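Local coordinates for cysteine synthase (Fusobacterium nucleatum subsp. nucleatum strain ATCC 25586, PDB 5XEM), which carries out pyridoxal-phosphate-dependent beta-replacement chemistry that releases hydrogen sulfide and yields L-lanthionine, and probably also makes L-cysteine from O-acetyl-L-serine and sulfide, at residues V20-I25 / F261-L266; N30-K35 / A277-S282; K93-D98 / K125-K130. All blocks are in the same frame, centred on the assembly; numbering follows the deposited sequence.

Interaction 1. Residues V20-I25 / F261-L266; sequences VKINNI and FKEGIL
The chain leaving the strand at Val20-Lys21 bends past the last turn of helix 249-263, with the CA atoms of Asn24 and Lys262 6.0 Å apart, and Gly264 leaves helical geometry with positive phi. Glu263 carries the contact, its carboxylate accepting backbone N-H groups of the turn after sheet strand 19-21. With CG beside its own backbone N and a bend at chi2 (-73°), the carboxylate swings into the turn. Glu263 OE1 accepts Asn23 N at 3.0 Å in an almost straight bond (178°) from above the carboxylate plane. Glu263 OE2 takes Asn24 N at 2.7 Å on its syn lone pair and Ile25 N at 2.8 Å nearly along the C-O axis. A carboxylate suits this place: two oxygens can accept from three successive amides, which would probably stabilise its charge. Water 1 lies in hydrogen-bonding reach of Glu263 OE1 and Lys21 O, perhaps not donating to both; water 2, near OE1, accepts from Asn23 ND2, which also bonds Asn8 O of the second subunit. Beside the carboxylate, Ile22 CD1 meets Ile265 CD1 at 3.8 Å, the branched chains crossing nearly at right angles. Strand 31-36, paired with 19-21, lies against Ile22 and Ile265; Phe275 of helix 269-284 packs on Ile22 and Ile25.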
loop_
_atom_site.group_PDB
_atom_site.type_symbol
_atom_site.label_atom_id
_atom_site.label_comp_id
_atom_site.label_asym_id
_atom_site.label_seq_id
_atom_site.Cartn_x
_atom_site.Cartn_y
_atom_site.Cartn_z
ATOM N N VAL A 20 -14.785 -1.816 4.191
ATOM C CA VAL A 20 -14.646 -3.102 4.865
ATOM C C VAL A 20 -15.461 -3.112 6.146
ATOM O O VAL A 20 -15.411 -2.157 6.919
ATOM C CB VAL A 20 -13.173 -3.357 5.218
ATOM C CG1 VAL A 20 -12.988 -4.732 5.866
ATOM C CG2 VAL A 20 -12.316 -3.233 3.968
ATOM N N LYS A 21 -16.185 -4.195 6.383
ATOM C CA LYS A 21 -16.955 -4.321 7.627
ATOM C C LYS A 21 -16.055 -4.757 8.760
ATOM O O LYS A 21 -15.165 -5.574 8.549
ATOM C CB LYS A 21 -18.098 -5.332 7.484
ATOM C CG LYS A 21 -18.911 -5.449 8.772
ATOM C CD LYS A 21 -20.397 -5.632 8.511
ATOM C CE LYS A 21 -21.164 -5.772 9.835
ATOM N NZ LYS A 21 -21.769 -7.130 9.966
ATOM N N ILE A 22 -16.307 -4.237 9.955
ATOM C CA ILE A 22 -15.557 -4.595 11.153
ATOM C C ILE A 22 -16.252 -5.799 11.798
ATOM O O ILE A 22 -17.438 -5.719 12.128
ATOM C CB ILE A 22 -15.457 -3.401 12.125
ATOM C CG1 ILE A 22 -14.641 -2.273 11.484
ATOM C CG2 ILE A 22 -14.817 -3.783 13.458
ATOM C CD1 ILE A 22 -13.157 -2.574 11.346
ATOM N N ASN A 23 -15.519 -6.894 11.952
ATOM C CA ASN A 23 -16.108 -8.189 12.345
ATOM C C ASN A 23 -15.679 -8.720 13.687
ATOM O O ASN A 23 -16.409 -9.480 14.300
ATOM C CB ASN A 23 -15.754 -9.281 11.350
ATOM C CG ASN A 23 -16.106 -8.921 9.951
ATOM O OD1 ASN A 23 -17.275 -8.742 9.629
ATOM N ND2 ASN A 23 -15.081 -8.811 9.088
ATOM N N ASN A 24 -14.475 -8.374 14.116
ATOM C CA ASN A 24 -13.899 -9.008 15.270
ATOM C C ASN A 24 -13.951 -8.098 16.475
ATOM O O ASN A 24 -14.258 -8.564 17.575
ATOM C CB ASN A 24 -12.497 -9.504 14.944
ATOM C CG ASN A 24 -12.499 -10.532 13.823
ATOM O OD1 ASN A 24 -11.582 -10.586 12.987
ATOM N ND2 ASN A 24 -13.535 -11.370 13.803
ATOM N N ILE A 25 -13.749 -6.797 16.272
ATOM C CA ILE A 25 -13.791 -5.832 17.350
ATOM C C ILE A 25 -15.241 -5.552 17.718
ATOM O O ILE A 25 -16.080 -5.385 16.832
ATOM C CB ILE A 25 -13.118 -4.509 16.924
ATOM C CG1 ILE A 25 -11.635 -4.730 16.640
ATOM C CG2 ILE A 25 -13.267 -3.439 17.990
ATOM C CD1 ILE A 25 -10.967 -3.510 16.052
ATOM N N PHE A 261 -4.176 -5.917 14.728
ATOM C CA PHE A 261 -4.233 -7.212 15.454
ATOM C C PHE A 261 -5.490 -8.007 15.211
ATOM O O PHE A 261 -5.429 -9.226 15.071
ATOM C CB PHE A 261 -4.153 -7.010 16.959
ATOM C CG PHE A 261 -2.804 -6.605 17.482
ATOM C CD1 PHE A 261 -1.639 -6.765 16.748
ATOM C CD2 PHE A 261 -2.710 -6.053 18.768
ATOM C CE1 PHE A 261 -0.408 -6.400 17.277
ATOM C CE2 PHE A 261 -1.479 -5.680 19.306
ATOM C CZ PHE A 261 -0.323 -5.863 18.555
ATOM N N LYS A 262 -6.639 -7.345 15.242
ATOM C CA LYS A 262 -7.952 -8.018 15.246
ATOM C C LYS A 262 -8.644 -8.041 13.900
ATOM O O LYS A 262 -9.435 -8.944 13.636
ATOM C CB LYS A 262 -8.890 -7.366 16.269
ATOM C CG LYS A 262 -8.327 -7.241 17.668
ATOM C CD LYS A 262 -7.896 -8.579 18.249
ATOM C CE LYS A 262 -7.474 -8.426 19.713
ATOM N NZ LYS A 262 -6.510 -9.488 20.125
ATOM N N GLU A 263 -8.351 -7.075 13.030
ATOM C CA GLU A 263 -8.984 -7.027 11.721
ATOM C C GLU A 263 -8.045 -7.200 10.524
ATOM O O GLU A 263 -8.523 -7.271 9.370
ATOM C CB GLU A 263 -9.786 -5.721 11.545
ATOM C CG GLU A 263 -10.792 -5.411 12.642
ATOM C CD GLU A 263 -12.045 -6.287 12.611
ATOM O OE1 GLU A 263 -12.500 -6.765 11.552
ATOM O OE2 GLU A 263 -12.612 -6.508 13.694
ATOM N N GLY A 264 -6.734 -7.222 10.751
ATOM C CA GLY A 264 -5.774 -7.211 9.639
ATOM C C GLY A 264 -5.843 -5.917 8.818
ATOM O O GLY A 264 -5.450 -5.890 7.655
ATOM N N ILE A 265 -6.275 -4.816 9.444
ATOM C CA ILE A 265 -6.332 -3.518 8.785
ATOM C C ILE A 265 -5.172 -2.699 9.343
ATOM O O ILE A 265 -5.128 -2.417 10.551
ATOM C CB ILE A 265 -7.662 -2.786 9.057
ATOM C CG1 ILE A 265 -8.836 -3.506 8.431
ATOM C CG2 ILE A 265 -7.590 -1.328 8.599
ATOM C CD1 ILE A 265 -10.193 -3.037 8.942
ATOM N N LEU A 266 -4.255 -2.310 8.467
ATOM C CA LEU A 266 -3.100 -1.527 8.849
ATOM C C LEU A 266 -3.355 -0.098 8.392
ATOM O O LEU A 266 -3.113 0.270 7.246
ATOM C CB LEU A 266 -1.826 -2.121 8.222
ATOM C CG LEU A 266 -0.494 -1.492 8.653
ATOM C CD1 LEU A 266 -0.066 -2.028 10.003
ATOM C CD2 LEU A 266 0.613 -1.776 7.645
HETATM O O HOH W 1 -12.490 -5.703 9.006
HETATM O O HOH W 2 -12.198 -9.042 9.926
#

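Interaction 2. Residues N30-K35 / A277-S282; sequences NEIYVK and AALDYS
Asn30 turns its amide towards the helix through chi1 of -62°, with CG beside the backbone N, and sends ND2 to Ser282 OG at 2.9 Å. The hydroxyl lies almost exactly in the amide plane and the bond is nearly straight, at 166°, so an N-H points squarely at the oxygen. Ser282 holds OG anti to its own backbone N, which puts the small hydroxyl on the strand-facing side of the helix. OG also hydrogen-bonds the carbonyl of Thr27, and the two partners together fix its rotation. Asn30 is gripped on its other side as well: OD1 receives the backbone N of Lys288 and of Leu290, and ND2 reaches Asn285 O. An amide, with both donor and acceptor ends, suits such a buried crossroads of backbone groups. The setting is alpha/beta packing in a pyridoxal-phosphate enzyme of the cysteine synthase family: helix 277-282 runs nearly antiparallel to strand 31-35 against one face of the mixed sheet, the axes 10.3 Å apart. Ile32 links the two. Its chi2 is extended (-176°), so Ile32 CD1 stands far out from the strand and touches Leu279 CD2 at 3.7 Å. Leu279 starts away from the strand, yet its CD2 branch returns to meet the isoleucine tip, the two chains crossing at about a right angle. Ala278 faces the strand with only a methyl, and the neighbouring strand 291-296 meets it through Val294.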
loop_
_atom_site.group_PDB
_atom_site.type_symbol
_atom_site.label_atom_id
_atom_site.label_comp_id
_atom_site.label_asym_id
_atom_site.label_seq_id
_atom_site.Cartn_x
_atom_site.Cartn_y
_atom_site.Cartn_z
ATOM N N ASN A 30 -23.914 -1.803 16.519
ATOM C CA ASN A 30 -24.036 -1.051 15.268
ATOM C C ASN A 30 -23.016 -1.591 14.289
ATOM O O ASN A 30 -22.059 -2.194 14.706
ATOM C CB ASN A 30 -23.786 0.422 15.520
ATOM C CG ASN A 30 -24.796 1.018 16.479
ATOM O OD1 ASN A 30 -26.011 0.948 16.228
ATOM N ND2 ASN A 30 -24.310 1.618 17.570
ATOM N N GLU A 31 -23.226 -1.371 12.996
ATOM C CA GLU A 31 -22.273 -1.835 11.982
ATOM C C GLU A 31 -21.304 -0.696 11.631
ATOM O O GLU A 31 -21.734 0.413 11.278
ATOM C CB GLU A 31 -23.023 -2.309 10.747
ATOM C CG GLU A 31 -23.973 -3.454 11.038
ATOM C CD GLU A 31 -24.639 -3.995 9.794
ATOM O OE1 GLU A 31 -25.304 -3.223 9.073
ATOM O OE2 GLU A 31 -24.492 -5.206 9.529
ATOM N N ILE A 32 -20.003 -0.961 11.758
ATOM C CA ILE A 32 -18.981 0.011 11.382
ATOM C C ILE A 32 -18.239 -0.493 10.145
ATOM O O ILE A 32 -17.769 -1.627 10.122
ATOM C CB ILE A 32 -17.963 0.278 12.502
ATOM C CG1 ILE A 32 -18.673 0.743 13.782
ATOM C CG2 ILE A 32 -16.964 1.350 12.042
ATOM C CD1 ILE A 32 -17.745 1.116 14.927
ATOM N N TYR A 33 -18.204 0.353 9.125
ATOM C CA TYR A 33 -17.490 0.091 7.864
ATOM C C TYR A 33 -16.342 1.085 7.764
ATOM O O TYR A 33 -16.544 2.276 8.008
ATOM C CB TYR A 33 -18.420 0.318 6.681
ATOM C CG TYR A 33 -19.582 -0.638 6.643
ATOM C CD1 TYR A 33 -19.462 -1.883 6.024
ATOM C CD2 TYR A 33 -20.803 -0.306 7.221
ATOM C CE1 TYR A 33 -20.521 -2.773 5.999
ATOM C CE2 TYR A 33 -21.876 -1.185 7.186
ATOM C CZ TYR A 33 -21.721 -2.412 6.584
ATOM O OH TYR A 33 -22.780 -3.289 6.545
ATOM N N VAL A 34 -15.157 0.615 7.393
ATOM C CA VAL A 34 -14.002 1.492 7.263
ATOM C C VAL A 34 -13.719 1.640 5.768
ATOM O O VAL A 34 -13.606 0.652 5.048
ATOM C CB VAL A 34 -12.788 0.923 8.013
ATOM C CG1 VAL A 34 -11.556 1.807 7.853
ATOM C CG2 VAL A 34 -13.126 0.734 9.498
ATOM N N LYS A 35 -13.636 2.880 5.311
ATOM C CA LYS A 35 -13.304 3.154 3.918
ATOM C C LYS A 35 -11.786 3.313 3.854
ATOM O O LYS A 35 -11.227 4.226 4.475
ATOM C CB LYS A 35 -14.019 4.385 3.408
ATOM C CG LYS A 35 -13.796 4.552 1.893
ATOM C CD LYS A 35 -14.837 5.390 1.211
ATOM C CE LYS A 35 -14.567 5.607 -0.263
ATOM N NZ LYS A 35 -14.699 4.371 -1.093
ATOM N N ALA A 277 -12.899 7.272 18.005
ATOM C CA ALA A 277 -13.991 8.229 18.163
ATOM C C ALA A 277 -15.298 7.603 17.687
ATOM O O ALA A 277 -16.370 7.831 18.284
ATOM C CB ALA A 277 -13.703 9.500 17.387
ATOM N N ALA A 278 -15.233 6.810 16.619
ATOM C CA ALA A 278 -16.420 6.122 16.105
ATOM C C ALA A 278 -16.925 5.065 17.050
ATOM O O ALA A 278 -18.144 4.874 17.164
ATOM C CB ALA A 278 -16.163 5.495 14.740
ATOM N N LEU A 279 -16.002 4.349 17.678
ATOM C CA LEU A 279 -16.370 3.324 18.655
ATOM C C LEU A 279 -17.009 3.962 19.868
ATOM O O LEU A 279 -17.960 3.423 20.390
ATOM C CB LEU A 279 -15.163 2.542 19.110
ATOM C CG LEU A 279 -14.778 1.306 18.324
ATOM C CD1 LEU A 279 -13.680 0.547 19.077
ATOM C CD2 LEU A 279 -15.970 0.383 18.125
ATOM N N ASP A 280 -16.474 5.097 20.324
ATOM C CA ASP A 280 -17.067 5.826 21.445
ATOM C C ASP A 280 -18.469 6.287 21.098
ATOM O O ASP A 280 -19.384 6.162 21.916
ATOM C CB ASP A 280 -16.242 7.052 21.817
ATOM C CG ASP A 280 -14.945 6.717 22.462
ATOM O OD1 ASP A 280 -14.735 5.540 22.827
ATOM O OD2 ASP A 280 -14.119 7.640 22.623
ATOM N N TYR A 281 -18.640 6.813 19.889
ATOM C CA TYR A 281 -19.948 7.221 19.400
ATOM C C TYR A 281 -20.901 6.036 19.346
ATOM O O TYR A 281 -22.039 6.127 19.830
ATOM C CB TYR A 281 -19.855 7.905 18.038
ATOM C CG TYR A 281 -21.209 8.346 17.534
ATOM C CD1 TYR A 281 -21.743 9.571 17.903
ATOM C CD2 TYR A 281 -21.976 7.509 16.721
ATOM C CE1 TYR A 281 -23.000 9.969 17.466
ATOM C CE2 TYR A 281 -23.234 7.898 16.280
ATOM C CZ TYR A 281 -23.738 9.121 16.660
ATOM O OH TYR A 281 -24.969 9.509 16.199
ATOM N N SER A 282 -20.438 4.919 18.793
ATOM C CA SER A 282 -21.278 3.740 18.647
ATOM C C SER A 282 -21.683 3.151 20.012
ATOM O O SER A 282 -22.834 2.758 20.197
ATOM C CB SER A 282 -20.588 2.689 17.798
ATOM O OG SER A 282 -21.430 1.581 17.578
#

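Interaction 3. Residues K93-D98 / K125-K130; sequences KIVMPD and KACLEK
Val95 sets CG1 anti to its backbone N (chi1 -175°), Cys127 turns SG beside its own N (chi1 -59°), and Lys130 carries CG anti to N before bending at chi2; together these torsions bring three side chains into one small apolar patch. Val95 points from the strand straight at the helix, and its CG1 reaches past the cysteine side chain to the backbone, 3.6 Å from Cys127 CA and 3.9 Å from Cys127 CB. Val95 CG1 also meets Lys130 CB at 4.0 Å. Here lysine serves through its methylene groups, which cross the valine at about a right angle, while NZ leads away to a salt bridge with Glu133. The slim cysteine side chain suits a tight approach: the axes of strand 93-97 and helix 125-130 come within 7.6 Å, running roughly antiparallel. Cys127 SG lies over the flat face of the Met96-Pro97 peptide, 3.7 Å from Met96 C, and touches Pro97 CD at 3.5 Å. This is one face of the four-stranded parallel sheet of the smaller domain. Helix 123-136 packs there, with Thr118 of the neighbouring strand 114-118 and Ala72 beside Cys127; Met96, pointing the other way, meets helix 103-110. Pro97 ends the strand, its side chain about 7 Å from the bound lanthionine. No hydrogen bond crosses the interface, and proline's nitrogen has no proton to offer the thiol. The chemistry is therefore that of apolar packing, with this part of the helix meeting the strand by close fit, while the charge on Lys130 is paired outside the patch.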
loop_
_atom_site.group_PDB
_atom_site.type_symbol
_atom_site.label_atom_id
_atom_site.label_comp_id
_atom_site.label_asym_id
_atom_site.label_seq_id
_atom_site.Cartn_x
_atom_site.Cartn_y
_atom_site.Cartn_z
ATOM N N LYS A 93 8.241 20.929 -5.439
ATOM C CA LYS A 93 8.935 21.274 -4.205
ATOM C C LYS A 93 7.914 21.208 -3.082
ATOM O O LYS A 93 6.805 21.715 -3.220
ATOM C CB LYS A 93 9.549 22.677 -4.284
ATOM C CG LYS A 93 10.578 22.880 -5.376
ATOM C CD LYS A 93 11.255 24.232 -5.224
ATOM C CE LYS A 93 12.302 24.424 -6.306
ATOM N NZ LYS A 93 13.310 25.472 -5.945
ATOM N N ILE A 94 8.278 20.545 -1.982
ATOM C CA ILE A 94 7.399 20.374 -0.859
ATOM C C ILE A 94 8.063 20.943 0.399
ATOM O O ILE A 94 9.271 20.806 0.587
ATOM C CB ILE A 94 7.072 18.881 -0.661
ATOM C CG1 ILE A 94 6.168 18.380 -1.799
ATOM C CG2 ILE A 94 6.501 18.641 0.719
ATOM C CD1 ILE A 94 4.776 18.929 -1.782
ATOM N N VAL A 95 7.274 21.613 1.220
ATOM C CA VAL A 95 7.714 22.081 2.545
ATOM C C VAL A 95 6.947 21.323 3.586
ATOM O O VAL A 95 5.704 21.274 3.541
ATOM C CB VAL A 95 7.495 23.582 2.770
ATOM C CG1 VAL A 95 8.092 23.998 4.107
ATOM C CG2 VAL A 95 8.129 24.379 1.624
ATOM N N MET A 96 7.672 20.750 4.548
ATOM C CA MET A 96 7.072 19.906 5.576
ATOM C C MET A 96 7.738 20.143 6.931
ATOM O O MET A 96 8.908 20.512 6.969
ATOM C CB MET A 96 7.254 18.434 5.180
ATOM C CG MET A 96 6.498 17.420 6.032
ATOM S SD MET A 96 6.620 15.734 5.384
ATOM C CE MET A 96 8.407 15.600 5.310
ATOM N N PRO A 97 7.007 19.892 8.029
ATOM C CA PRO A 97 7.671 19.946 9.337
ATOM C C PRO A 97 8.651 18.786 9.529
ATOM O O PRO A 97 8.343 17.658 9.149
ATOM C CB PRO A 97 6.511 19.783 10.329
ATOM C CG PRO A 97 5.279 20.102 9.575
ATOM C CD PRO A 97 5.572 19.621 8.177
ATOM N N ASP A 98 9.785 19.072 10.167
ATOM C CA ASP A 98 10.773 18.053 10.534
ATOM C C ASP A 98 10.362 17.049 11.634
ATOM O O ASP A 98 11.146 16.167 11.952
ATOM C CB ASP A 98 12.112 18.728 10.888
ATOM C CG ASP A 98 12.036 19.613 12.148
ATOM O OD1 ASP A 98 11.094 19.441 12.960
ATOM O OD2 ASP A 98 12.914 20.478 12.313
ATOM N N LYS A 125 1.963 26.432 9.933
ATOM C CA LYS A 125 2.134 27.874 9.701
ATOM C C LYS A 125 3.542 28.168 9.175
ATOM O O LYS A 125 3.706 28.972 8.252
ATOM C CB LYS A 125 1.863 28.634 11.006
ATOM C CG LYS A 125 2.190 30.117 11.005
ATOM C CD LYS A 125 1.963 30.777 12.376
ATOM C CE LYS A 125 1.949 29.837 13.587
ATOM N NZ LYS A 125 3.205 29.108 14.020
ATOM N N ALA A 126 4.547 27.531 9.760
ATOM C CA ALA A 126 5.935 27.698 9.347
ATOM C C ALA A 126 6.148 27.224 7.910
ATOM O O ALA A 126 6.882 27.855 7.150
ATOM C CB ALA A 126 6.887 26.952 10.293
ATOM N N CYS A 127 5.510 26.106 7.555
ATOM C CA CYS A 127 5.573 25.587 6.186
ATOM C C CYS A 127 5.012 26.581 5.173
ATOM O O CYS A 127 5.637 26.848 4.141
ATOM C CB CYS A 127 4.792 24.285 6.086
ATOM S SG CYS A 127 5.424 23.021 7.217
ATOM N N LEU A 128 3.814 27.100 5.461
ATOM C CA LEU A 128 3.172 28.074 4.578
ATOM C C LEU A 128 4.012 29.355 4.458
ATOM O O LEU A 128 4.185 29.905 3.355
ATOM C CB LEU A 128 1.730 28.370 5.035
ATOM C CG LEU A 128 0.660 27.288 4.788
ATOM C CD1 LEU A 128 -0.627 27.654 5.498
ATOM C CD2 LEU A 128 0.354 27.158 3.301
ATOM N N GLU A 129 4.575 29.823 5.572
ATOM C CA GLU A 129 5.430 30.999 5.529
ATOM C C GLU A 129 6.677 30.756 4.659
ATOM O O GLU A 129 7.098 31.640 3.906
ATOM C CB GLU A 129 5.830 31.432 6.944
ATOM C CG GLU A 129 4.657 32.002 7.747
ATOM C CD GLU A 129 5.017 32.282 9.199
ATOM O OE1 GLU A 129 6.124 31.894 9.629
ATOM O OE2 GLU A 129 4.181 32.879 9.914
ATOM N N LYS A 130 7.242 29.554 4.727
ATOM C CA LYS A 130 8.417 29.230 3.917
ATOM C C LYS A 130 8.095 29.284 2.403
ATOM O O LYS A 130 8.978 29.607 1.579
ATOM C CB LYS A 130 8.965 27.854 4.316
ATOM C CG LYS A 130 10.206 27.397 3.575
ATOM C CD LYS A 130 11.429 28.225 3.937
ATOM C CE LYS A 130 12.693 27.592 3.372
ATOM N NZ LYS A 130 13.934 28.288 3.841
#

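How the interactions relate
Interactions 1 and 2 are neighbours, their centres 12 Å apart, in the larger domain. Strands 19-21 and 31-36 pair antiparallel in the mixed sheet, probably hydrogen-bonded through Val20 O with Val34 N and Ile22 N with Ile32 O, and helices 249-263 and 269-284 are consecutive. The segments of interactions 1 and 2 alternate along the chain, tying early strands twice to late helices. The centre of interaction 3 lies about 35 Å from that of interaction 1 and about 34 Å from that of interaction 2, across the chain's centre, in the separate parallel sheet built from intervening sequence. This two-domain layout binds cofactor and lanthionine between; in relatives the smaller domain closes over the substrate.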